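Local coordinates for protein putative acyl-CoA thioester hydrolase YbhC (Escherichia coli K-12, PDB 3GRH) that is a putative thioesterase of the outer membrane, a lipoprotein of the pectinesterase family that neither binds pectin nor shows pectinesterase activity, at residues A[244-249]-A[299-304]. Sequence-based numbering, arbitrary orientation.
Sequences GRQNTF and NSRTQQ
R301 reaches across to R245 and Q246, its guanidinium lying obliquely against the start of both side chains. R301 NE comes within 3.7 Å of R245 CB, and R301 NH2 within 3.8 Å of Q246 CB. With CG anti to the backbone N (chi1 -176°) the R301 chain runs straight out from its loop, then bends at chi3 and turns the guanidinium along R245 and Q246. No direct hydrogen bond joins the two segments; a water in the guanidinium plane does, accepting from R301 NH2 at 3.0 Å and probably donating to Q246 OE1 at 2.7 Å. The Q246 amide plane is turned 46° from that of the guanidinium, and its NE2 bonds to N247 OD1 (3.3 Å) and to N222. Both segments are loops on the flank of the right-handed parallel beta-helix of the pectinesterase family, after strands 240-243 and 294-297. Q246 lies about 5 Å, side chain to side chain, from D280, the predicted nucleophile, which places this end of the contact probably beside the active-site cleft. R245 folds back at chi2, its NH1 reaching G244 O at 2.9 Å from above the carbonyl plane and forming a salt bridge with E276. S300 OG stands obliquely to that guanidinium, 3.7 Å from R245 NH2. D216 joins the two by a salt bridge to R245 and a hydrogen bond with S300, while D278 pairs with R301; these three carboxylates probably offset the like charges of the two arginines.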
# COMPACT_ATOMS: atom_id res chain seq x y z
N GLY A 244 2.16 -9.15 -6.22
CA GLY A 244 1.61 -8.77 -7.49
C GLY A 244 2.70 -8.40 -8.47
O GLY A 244 3.84 -8.86 -8.34
N ARG A 245 2.26 -7.60 -9.44
CA ARG A 245 3.16 -7.07 -10.49
C ARG A 245 2.85 -5.59 -10.58
O ARG A 245 3.42 -4.82 -9.83
CB ARG A 245 3.03 -7.78 -11.78
CG ARG A 245 3.40 -9.22 -11.73
CD ARG A 245 4.82 -9.46 -11.58
NE ARG A 245 5.07 -10.92 -11.56
CZ ARG A 245 5.32 -11.64 -10.46
NH1 ARG A 245 5.36 -11.10 -9.26
NH2 ARG A 245 5.60 -12.96 -10.58
N GLN A 246 1.86 -5.18 -11.37
CA GLN A 246 1.51 -3.74 -11.44
C GLN A 246 0.43 -3.38 -10.46
O GLN A 246 -0.59 -3.98 -10.43
CB GLN A 246 1.11 -3.36 -12.87
CG GLN A 246 0.95 -1.93 -13.11
CD GLN A 246 0.41 -1.59 -14.45
OE1 GLN A 246 0.77 -2.24 -15.41
NE2 GLN A 246 -0.52 -0.61 -14.51
N ASN A 247 0.70 -2.38 -9.63
CA ASN A 247 -0.22 -1.82 -8.64
C ASN A 247 -0.59 -2.85 -7.56
O ASN A 247 -1.75 -2.87 -7.09
CB ASN A 247 -1.51 -1.32 -9.29
CG ASN A 247 -1.30 -0.18 -10.25
OD1 ASN A 247 -1.61 -0.32 -11.45
ND2 ASN A 247 -0.80 0.95 -9.76
N THR A 248 0.39 -3.58 -7.00
CA THR A 248 0.16 -4.53 -5.98
C THR A 248 -0.64 -4.08 -4.74
O THR A 248 -1.59 -4.75 -4.37
CB THR A 248 1.52 -5.03 -5.54
OG1 THR A 248 2.19 -5.61 -6.67
CG2 THR A 248 1.36 -6.06 -4.49
N PHE A 249 -0.25 -2.96 -4.17
CA PHE A 249 -0.87 -2.42 -2.97
C PHE A 249 -1.38 -1.02 -3.32
O PHE A 249 -0.61 -0.20 -3.78
CB PHE A 249 0.18 -2.41 -1.87
CG PHE A 249 -0.35 -1.90 -0.54
CD1 PHE A 249 -1.61 -2.26 -0.04
CD2 PHE A 249 0.43 -1.11 0.24
CE1 PHE A 249 -2.02 -1.82 1.21
CE2 PHE A 249 -0.01 -0.65 1.47
CZ PHE A 249 -1.20 -1.01 1.95
N ASN A 299 11.40 -8.90 -12.23
CA ASN A 299 11.49 -8.54 -13.64
C ASN A 299 11.03 -9.68 -14.57
O ASN A 299 11.41 -9.71 -15.75
CB ASN A 299 12.91 -8.09 -14.01
CG ASN A 299 13.89 -9.20 -13.97
OD1 ASN A 299 13.66 -10.25 -13.37
ND2 ASN A 299 15.06 -8.96 -14.57
N SER A 300 10.12 -10.51 -14.08
CA SER A 300 9.59 -11.64 -14.85
C SER A 300 8.52 -11.21 -15.87
O SER A 300 8.30 -11.90 -16.92
CB SER A 300 9.04 -12.71 -13.92
OG SER A 300 8.36 -12.13 -12.84
N ARG A 301 7.83 -10.11 -15.59
CA ARG A 301 6.78 -9.66 -16.50
C ARG A 301 7.32 -8.54 -17.40
O ARG A 301 7.05 -8.49 -18.61
CB ARG A 301 5.54 -9.16 -15.74
CG ARG A 301 4.40 -8.78 -16.62
CD ARG A 301 3.36 -8.10 -15.82
NE ARG A 301 3.77 -6.79 -15.29
CZ ARG A 301 3.44 -5.62 -15.82
NH1 ARG A 301 2.73 -5.58 -16.95
NH2 ARG A 301 3.81 -4.49 -15.24
N THR A 302 8.09 -7.64 -16.80
CA THR A 302 8.69 -6.52 -17.53
C THR A 302 10.12 -6.33 -17.11
O THR A 302 10.47 -6.48 -15.92
CB THR A 302 7.88 -5.20 -17.43
OG1 THR A 302 8.57 -4.14 -18.13
CG2 THR A 302 7.65 -4.77 -16.04
N GLN A 303 10.97 -6.09 -18.11
CA GLN A 303 12.34 -5.81 -17.83
C GLN A 303 12.69 -4.36 -18.12
O GLN A 303 13.85 -3.94 -17.98
CB GLN A 303 13.21 -6.74 -18.69
CG GLN A 303 13.13 -8.16 -18.24
CD GLN A 303 14.47 -8.86 -18.32
OE1 GLN A 303 15.24 -8.65 -19.26
NE2 GLN A 303 14.75 -9.70 -17.33
N GLN A 304 11.71 -3.58 -18.56
CA GLN A 304 12.00 -2.22 -19.03
C GLN A 304 11.83 -1.12 -17.99
O GLN A 304 12.34 -0.00 -18.17
CB GLN A 304 11.12 -1.84 -20.23
CG GLN A 304 9.64 -2.22 -20.19
CD GLN A 304 8.97 -2.09 -21.56
OE1 GLN A 304 8.19 -2.97 -21.98
NE2 GLN A 304 9.29 -1.00 -22.29
O HOH W 1 3.16 -1.98 -16.70